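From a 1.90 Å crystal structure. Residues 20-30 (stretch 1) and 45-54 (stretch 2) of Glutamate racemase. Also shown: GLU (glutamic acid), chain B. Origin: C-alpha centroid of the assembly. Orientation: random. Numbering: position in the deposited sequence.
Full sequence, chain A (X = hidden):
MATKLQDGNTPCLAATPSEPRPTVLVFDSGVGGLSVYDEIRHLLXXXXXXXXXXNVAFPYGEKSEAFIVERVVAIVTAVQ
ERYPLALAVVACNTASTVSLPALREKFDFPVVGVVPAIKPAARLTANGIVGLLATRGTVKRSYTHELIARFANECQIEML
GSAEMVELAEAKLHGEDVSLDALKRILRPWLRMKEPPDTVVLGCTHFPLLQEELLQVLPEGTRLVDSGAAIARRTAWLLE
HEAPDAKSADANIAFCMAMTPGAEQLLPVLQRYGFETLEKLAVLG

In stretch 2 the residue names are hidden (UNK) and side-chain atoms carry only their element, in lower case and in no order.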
ATOM      1  N   PRO A  20      -3.179  15.547  22.667  1.00 42.45           N
ATOM      2  CA  PRO A  20      -3.309  15.689  21.195  1.00 42.13           C
ATOM      3  C   PRO A  20      -1.992  15.351  20.502  1.00 41.62           C
ATOM      4  O   PRO A  20      -0.918  15.785  20.935  1.00 41.55           O
ATOM      5  CB  PRO A  20      -3.695  17.135  20.909  1.00 42.27           C
ATOM      6  CG  PRO A  20      -4.285  17.575  22.246  1.00 42.63           C
ATOM      7  CD  PRO A  20      -3.458  16.840  23.316  1.00 42.74           C
ATOM      8  N   ARG A  21      -2.080  14.577  19.425  1.00 40.77           N
ATOM      9  CA  ARG A  21      -0.896  14.179  18.667  1.00 39.90           C
ATOM     10  C   ARG A  21      -1.122  14.459  17.188  1.00 38.37           C
ATOM     11  O   ARG A  21      -2.263  14.605  16.750  1.00 38.35           O
ATOM     12  CB  ARG A  21      -0.612  12.688  18.865  1.00 41.14           C
ATOM     13  CG  ARG A  21      -1.432  12.021  19.963  1.00 43.27           C
ATOM     14  CD  ARG A  21      -2.732  11.422  19.424  1.00 44.85           C
ATOM     15  NE  ARG A  21      -3.250  10.396  20.327  1.00 46.30           N
ATOM     16  CZ  ARG A  21      -4.275   9.592  20.062  1.00 46.83           C
ATOM     17  NH1 ARG A  21      -4.924   9.676  18.905  1.00 46.85           N
ATOM     18  NH2 ARG A  21      -4.646   8.686  20.961  1.00 47.39           N
ATOM     19  N   PRO A  22      -0.038  14.538  16.397  1.00 36.71           N
ATOM     20  CA  PRO A  22      -0.199  14.808  14.968  1.00 35.10           C
ATOM     21  C   PRO A  22      -1.108  13.808  14.264  1.00 33.33           C
ATOM     22  O   PRO A  22      -1.039  12.599  14.489  1.00 33.12           O
ATOM     23  CB  PRO A  22       1.237  14.797  14.439  1.00 35.61           C
ATOM     24  CG  PRO A  22       1.991  13.991  15.447  1.00 36.83           C
ATOM     25  CD  PRO A  22       1.384  14.410  16.753  1.00 36.55           C
ATOM     26  N   THR A  23      -1.979  14.348  13.425  1.00 31.31           N
ATOM     27  CA  THR A  23      -2.936  13.556  12.673  1.00 28.82           C
ATOM     28  C   THR A  23      -2.305  13.074  11.379  1.00 27.22           C
ATOM     29  O   THR A  23      -1.860  13.871  10.553  1.00 26.28           O
ATOM     30  CB  THR A  23      -4.187  14.398  12.347  1.00 28.86           C
ATOM     31  OG1 THR A  23      -4.849  14.749  13.569  1.00 29.00           O
ATOM     32  CG2 THR A  23      -5.138  13.621  11.446  1.00 27.97           C
ATOM     33  N   VAL A  24      -2.266  11.759  11.213  1.00 26.19           N
ATOM     34  CA  VAL A  24      -1.699  11.162  10.019  1.00 25.17           C
ATOM     35  C   VAL A  24      -2.718  10.311   9.277  1.00 24.64           C
ATOM     36  O   VAL A  24      -3.350   9.426   9.854  1.00 24.53           O
ATOM     37  CB  VAL A  24      -0.477  10.286  10.364  1.00 25.46           C
ATOM     38  CG1 VAL A  24      -0.014   9.527   9.135  1.00 25.44           C
ATOM     39  CG2 VAL A  24       0.648  11.169  10.897  1.00 25.54           C
ATOM     40  N   LEU A  25      -2.868  10.592   7.989  1.00 23.92           N
ATOM     41  CA  LEU A  25      -3.785   9.844   7.149  1.00 23.77           C
ATOM     42  C   LEU A  25      -3.016   8.790   6.368  1.00 23.16           C
ATOM     43  O   LEU A  25      -1.961   9.076   5.808  1.00 22.71           O
ATOM     44  CB  LEU A  25      -4.484  10.769   6.146  1.00 23.48           C
ATOM     45  CG  LEU A  25      -5.205  10.064   4.990  1.00 24.15           C
ATOM     46  CD1 LEU A  25      -6.393   9.258   5.527  1.00 23.60           C
ATOM     47  CD2 LEU A  25      -5.675  11.103   3.965  1.00 24.84           C
ATOM     48  N   VAL A  26      -3.542   7.570   6.360  1.00 23.08           N
ATOM     49  CA  VAL A  26      -2.961   6.485   5.582  1.00 22.84           C
ATOM     50  C   VAL A  26      -4.105   6.076   4.643  1.00 23.16           C
ATOM     51  O   VAL A  26      -5.181   5.673   5.101  1.00 23.27           O
ATOM     52  CB  VAL A  26      -2.538   5.288   6.460  1.00 23.04           C
ATOM     53  CG1 VAL A  26      -1.961   4.190   5.579  1.00 22.64           C
ATOM     54  CG2 VAL A  26      -1.484   5.738   7.493  1.00 22.73           C
ATOM     55  N   PHE A  27      -3.872   6.212   3.339  1.00 22.82           N
ATOM     56  CA  PHE A  27      -4.876   5.906   2.320  1.00 23.33           C
ATOM     57  C   PHE A  27      -4.522   4.763   1.374  1.00 23.64           C
ATOM     58  O   PHE A  27      -3.364   4.573   1.013  1.00 24.06           O
ATOM     59  CB  PHE A  27      -5.141   7.148   1.463  1.00 23.65           C
ATOM     60  CG  PHE A  27      -5.973   6.871   0.232  1.00 24.66           C
ATOM     61  CD1 PHE A  27      -7.364   6.817   0.310  1.00 24.66           C
ATOM     62  CD2 PHE A  27      -5.361   6.603  -0.988  1.00 24.42           C
ATOM     63  CE1 PHE A  27      -8.132   6.495  -0.809  1.00 24.95           C
ATOM     64  CE2 PHE A  27      -6.120   6.278  -2.117  1.00 24.93           C
ATOM     65  CZ  PHE A  27      -7.507   6.223  -2.026  1.00 25.18           C
ATOM     66  N   ASP A  28      -5.543   4.014   0.970  1.00 23.82           N
ATOM     67  CA  ASP A  28      -5.395   2.921   0.011  1.00 23.43           C
ATOM     68  C   ASP A  28      -6.758   2.654  -0.594  1.00 23.59           C
ATOM     69  O   ASP A  28      -7.778   3.111  -0.074  1.00 23.62           O
ATOM     70  CB  ASP A  28      -4.907   1.624   0.667  1.00 23.14           C
ATOM     71  CG  ASP A  28      -4.687   0.509  -0.355  1.00 23.57           C
ATOM     72  OD1 ASP A  28      -4.974  -0.672  -0.062  1.00 23.23           O
ATOM     73  OD2 ASP A  28      -4.224   0.820  -1.472  1.00 24.14           O
ATOM     74  N   SER A  29      -6.773   1.905  -1.689  1.00 23.49           N
ATOM     75  CA  SER A  29      -8.016   1.540  -2.351  1.00 23.63           C
ATOM     76  C   SER A  29      -8.729   0.478  -1.499  1.00 23.67           C
ATOM     77  O   SER A  29      -9.955   0.371  -1.521  1.00 23.60           O
ATOM     78  CB  SER A  29      -7.710   0.974  -3.735  1.00 23.55           C
ATOM     79  OG  SER A  29      -6.852  -0.145  -3.618  1.00 24.80           O
ATOM     80  N   GLY A  30      -7.954  -0.295  -0.743  1.00 23.60           N
ATOM     81  CA  GLY A  30      -8.531  -1.327   0.101  1.00 23.98           C
ATOM     82  C   GLY A  30      -7.798  -1.567   1.406  1.00 23.76           C
ATOM     83  O   GLY A  30      -7.507  -0.623   2.147  1.00 24.03           O
ATOM     84  N   UNK A  45       3.803   4.984  17.456  1.00 41.22           N
ATOM     85  CA  UNK A  45       2.586   4.460  18.085  1.00 41.13           C
ATOM     86  C   UNK A  45       1.540   5.389  18.706  1.00 41.10           C
ATOM     87  O   UNK A  45       0.399   4.968  18.907  1.00 41.10           O
ATOM     88  c   UNK A  45       4.413   4.120  19.532  1.00 41.02           C
ATOM     89  c   UNK A  45       5.000   4.565  18.211  1.00 41.47           C
ATOM     90  c   UNK A  45       3.139   3.470  19.109  1.00 41.22           C
ATOM     91  N   UNK A  46       1.889   6.638  18.997  1.00 40.74           N
ATOM     92  CA  UNK A  46       0.918   7.521  19.645  1.00 40.25           C
ATOM     93  C   UNK A  46       0.204   8.550  18.770  1.00 38.90           C
ATOM     94  O   UNK A  46      -0.562   9.361  19.286  1.00 39.20           O
ATOM     95  c   UNK A  46       1.582   8.253  20.820  1.00 41.61           C
ATOM     96  c   UNK A  46       2.206   7.300  21.822  1.00 43.12           C
ATOM     97  o   UNK A  46       3.430   7.413  22.071  1.00 44.38           O
ATOM     98  o   UNK A  46       1.473   6.441  22.362  1.00 43.83           O
ATOM     99  N   UNK A  47       0.438   8.520  17.464  1.00 36.81           N
ATOM    100  CA  UNK A  47      -0.195   9.487  16.570  1.00 34.74           C
ATOM    101  C   UNK A  47      -1.702   9.300  16.479  1.00 33.31           C
ATOM    102  O   UNK A  47      -2.242   8.278  16.908  1.00 33.06           O
ATOM    103  c   UNK A  47       2.316   9.315  13.590  1.00 35.28           C
ATOM    104  c   UNK A  47       2.438  10.724  15.642  1.00 35.67           C
ATOM    105  c   UNK A  47       1.922   9.426  15.046  1.00 34.69           C
ATOM    106  c   UNK A  47       0.400   9.371  15.165  1.00 34.94           C
ATOM    107  N   UNK A  48      -2.383  10.309  15.943  1.00 31.91           N
ATOM    108  CA  UNK A  48      -3.827  10.230  15.737  1.00 30.54           C
ATOM    109  C   UNK A  48      -3.946   9.742  14.301  1.00 29.55           C
ATOM    110  O   UNK A  48      -3.819  10.528  13.359  1.00 29.03           O
ATOM    111  c   UNK A  48      -6.946  10.746  15.610  1.00 30.97           C
ATOM    112  c   UNK A  48      -4.500  11.599  15.844  1.00 30.57           C
ATOM    113  c   UNK A  48      -5.924  11.602  15.370  1.00 30.87           C
ATOM    114  c   UNK A  48      -7.712  12.338  14.309  1.00 31.33           C
ATOM    115  n   UNK A  48      -6.437  12.587  14.552  1.00 31.68           N
ATOM    116  n   UNK A  48      -8.045  11.225  14.939  1.00 31.22           N
ATOM    117  N   UNK A  49      -4.171   8.448  14.139  1.00 28.24           N
ATOM    118  CA  UNK A  49      -4.267   7.871  12.810  1.00 27.76           C
ATOM    119  C   UNK A  49      -5.668   7.836  12.219  1.00 27.00           C
ATOM    120  O   UNK A  49      -6.661   7.591  12.912  1.00 26.57           O
ATOM    121  c   UNK A  49      -3.708   6.443  12.803  1.00 28.09           C
ATOM    122  c   UNK A  49      -1.339   6.533  11.920  1.00 28.88           C
ATOM    123  c   UNK A  49       0.044   6.413  12.078  1.00 29.31           C
ATOM    124  c   UNK A  49      -1.662   6.036  14.240  1.00 28.86           C
ATOM    125  o   UNK A  49       1.936   5.960  13.474  1.00 29.75           O
ATOM    126  c   UNK A  49      -0.273   5.907  14.415  1.00 29.12           C
ATOM    127  c   UNK A  49      -2.209   6.344  12.996  1.00 28.48           C
ATOM    128  c   UNK A  49       0.569   6.097  13.329  1.00 29.63           C
ATOM    129  N   UNK A  50      -5.726   8.097  10.923  1.00 25.98           N
ATOM    130  CA  UNK A  50      -6.967   8.037  10.178  1.00 24.91           C
ATOM    131  C   UNK A  50      -6.665   7.094   9.027  1.00 24.67           C
ATOM    132  O   UNK A  50      -5.715   7.320   8.272  1.00 24.39           O
ATOM    133  c   UNK A  50      -7.357   9.397   9.573  1.00 24.96           C
ATOM    134  c   UNK A  50      -8.604   9.234   8.701  1.00 23.79           C
ATOM    135  c   UNK A  50      -7.683  11.852  10.166  1.00 24.92           C
ATOM    136  c   UNK A  50      -7.611  10.422  10.683  1.00 24.11           C
ATOM    137  N   UNK A  51      -7.442   6.026   8.911  1.00 24.20           N
ATOM    138  CA  UNK A  51      -7.259   5.094   7.809  1.00 24.34           C
ATOM    139  C   UNK A  51      -8.460   5.274   6.899  1.00 24.47           C
ATOM    140  O   UNK A  51      -9.605   5.223   7.354  1.00 24.67           O
ATOM    141  c   UNK A  51      -7.201   3.642   8.294  1.00 24.65           C
ATOM    142  o   UNK A  51      -5.766   0.235   3.935  1.00 25.60           O
ATOM    143  c   UNK A  51      -7.460   1.091   5.437  1.00 25.75           C
ATOM    144  c   UNK A  51      -5.511   2.573   6.742  1.00 25.76           C
ATOM    145  c   UNK A  51      -7.801   1.919   6.519  1.00 25.28           C
ATOM    146  c   UNK A  51      -5.159   1.749   5.669  1.00 25.82           C
ATOM    147  c   UNK A  51      -6.133   1.016   5.019  1.00 26.04           C
ATOM    148  c   UNK A  51      -6.831   2.674   7.181  1.00 25.11           C
ATOM    149  N   UNK A  52      -8.206   5.500   5.618  1.00 24.11           N
ATOM    150  CA  UNK A  52      -9.296   5.673   4.667  1.00 23.89           C
ATOM    151  C   UNK A  52      -9.105   4.736   3.488  1.00 23.96           C
ATOM    152  O   UNK A  52      -8.013   4.655   2.917  1.00 23.07           O
ATOM    153  c   UNK A  52      -9.346   7.120   4.182  1.00 23.82           C
ATOM    154  N   UNK A  53     -10.159   4.013   3.135  1.00 23.37           N
ATOM    155  CA  UNK A  53     -10.081   3.112   2.000  1.00 23.51           C
ATOM    156  C   UNK A  53     -11.266   3.331   1.059  1.00 23.79           C
ATOM    157  O   UNK A  53     -12.410   3.513   1.492  1.00 22.86           O
ATOM    158  c   UNK A  53     -12.077   0.297   2.771  1.00 23.82           C
ATOM    159  c   UNK A  53     -11.239   1.531   4.649  1.00 24.45           C
ATOM    160  c   UNK A  53     -11.126   1.161   3.312  1.00 24.04           C
ATOM    161  c   UNK A  53      -9.970   1.644   2.471  1.00 23.73           C
ATOM    162  c   UNK A  53     -12.284   1.047   5.446  1.00 24.39           C
ATOM    163  c   UNK A  53     -13.228   0.181   4.893  1.00 24.35           C
ATOM    164  c   UNK A  53     -13.123  -0.195   3.552  1.00 24.38           C
ATOM    165  N   UNK A  54     -10.973   3.339  -0.237  1.00 23.79           N
ATOM    166  CA  UNK A  54     -11.990   3.563  -1.262  1.00 24.06           C
ATOM    167  C   UNK A  54     -12.684   2.275  -1.698  1.00 24.18           C
ATOM    168  O   UNK A  54     -12.437   1.769  -2.792  1.00 23.82           O
ATOM    169  c   UNK A  54     -11.351   4.240  -2.477  1.00 23.89           C
ATOM    170  c   UNK A  54     -12.384   4.789  -3.448  1.00 23.89           C
ATOM    171  o   UNK A  54     -13.599   4.587  -3.213  1.00 22.90           O
ATOM    172  o   UNK A  54     -11.978   5.422  -4.444  1.00 23.05           O
TER
HETATM  173  N   GLU B1287      -2.946  -1.534  -2.400  1.00 27.57           N
HETATM  174  CA  GLU B1287      -2.857  -1.787  -3.841  1.00 28.20           C
HETATM  175  C   GLU B1287      -1.695  -0.989  -4.401  1.00 28.44           C
HETATM  176  O   GLU B1287      -0.620  -0.851  -3.712  1.00 28.04           O
HETATM  177  CB  GLU B1287      -4.170  -1.375  -4.523  1.00 28.42           C
HETATM  178  CG  GLU B1287      -4.629  -2.465  -5.517  1.00 28.59           C
HETATM  179  CD  GLU B1287      -5.748  -1.951  -6.413  1.00 29.41           C
HETATM  180  OE1 GLU B1287      -5.839  -2.354  -7.570  1.00 29.10           O
HETATM  181  OE2 GLU B1287      -6.575  -1.138  -5.987  1.00 28.72           O
HETATM  182  OXT GLU B1287      -1.776  -0.466  -5.561  1.00 29.50           O

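Position 45 carries three carbons that close a ring onto the backbone N and do not reach stretch 1, which makes it Pro45, an exposed residue. Position 46 has two carbons, the second bearing two oxygens and no nitrogen, and its side chain stays 4.9 Å or more from stretch 1: Asp46.

Position 47 has four carbons forked at the second. The fork spreads over the start of the strand, one tip 3.3 Å from Pro22 CG and the other 3.7 Å from Val24 CG2. This is the pattern of leucine, Leu47, with CD2 toward Pro22 and CD1 toward Val24. Its backbone O sits over one face of the Arg21 guanidinium.

At position 48 one carbon leads to a five-membered ring of three carbons and two nitrogens. The ring meets Thr23 at its edge, where one nitrogen and Thr23 OG1 form a 2.9 Å hydrogen bond, a polar pair between directly bridged neighbours. The residue is His48, and the nitrogen is ND1. The backbone pairs too: His48 N donates to Pro22 O at 3.0 Å, and His48 O accepts from Val24 N at 2.9 Å.

Position 49 shows one carbon and a six-carbon ring bearing an oxygen. It points to the other face, the one Val24 and Val26 share, and a ring carbon packs 4.2 Å from Val24 CB: Tyr49, through its CD2.

Position 50 has four carbons forked at the first, one arm two carbons long. Back beside Thr23 and Leu25, the tip of the long arm comes 3.4 Å from Thr23 CG2, while the short arm lies 3.9 Å from Leu25 CD1. Hence Ile50, with CD1 and CG2 making these contacts. Both backbone polar atoms engage, Ile50 N with Val24 O and Ile50 O with Val26 N, each at 2.9 Å.

Position 51 again has a six-carbon ring with one oxygen. A ring carbon rests 4.0 Å from Val26 CG1, and the side chain reaches along the strand until its oxygen donates to Gly30 O at 2.6 Å, tying down the loop after the strand. This is Tyr51, with CE2 on Val26 and OH on Gly30.

The single carbon at position 52, its CB, is 3.9 Å from Leu25 CD1 and 4.4 Å from Phe27 CD1, a small residue beside two large ones: Ala52. Position 53 has one carbon and a bare six-carbon ring; CB approaches Gly30 O at 3.4 Å, but the ring leads away: Phe53. Position 54 has two carbons, the second with two oxygens, and its CB lies 4.3 Å from Phe27 CE1: Asp54, whose N donates to Asp28 O at 3.2 Å.

The contact is a parallel strand pair at 18°, burying 965 Å². Residues 48, 50 and 52 use both N and O, and Asp54 adds its N, while CA-H...O contacts fill the ladder. The side chains sort by face: Thr23, Leu25 and Phe27 with His48, Ile50 and Ala52; Val24, Val26 and Asp28 with Tyr49, Tyr51 and Phe53. At the end of the ladder and just past it, stretch 1 meets the ligand: Asp28 OD2 accepts from GLU N at 2.8 Å, and Ser29 OG donates to GLU OE2 at 2.6 Å, fitting for a glutamate racemase.

Stretch 2 (45-54) PDLHYIYAFD
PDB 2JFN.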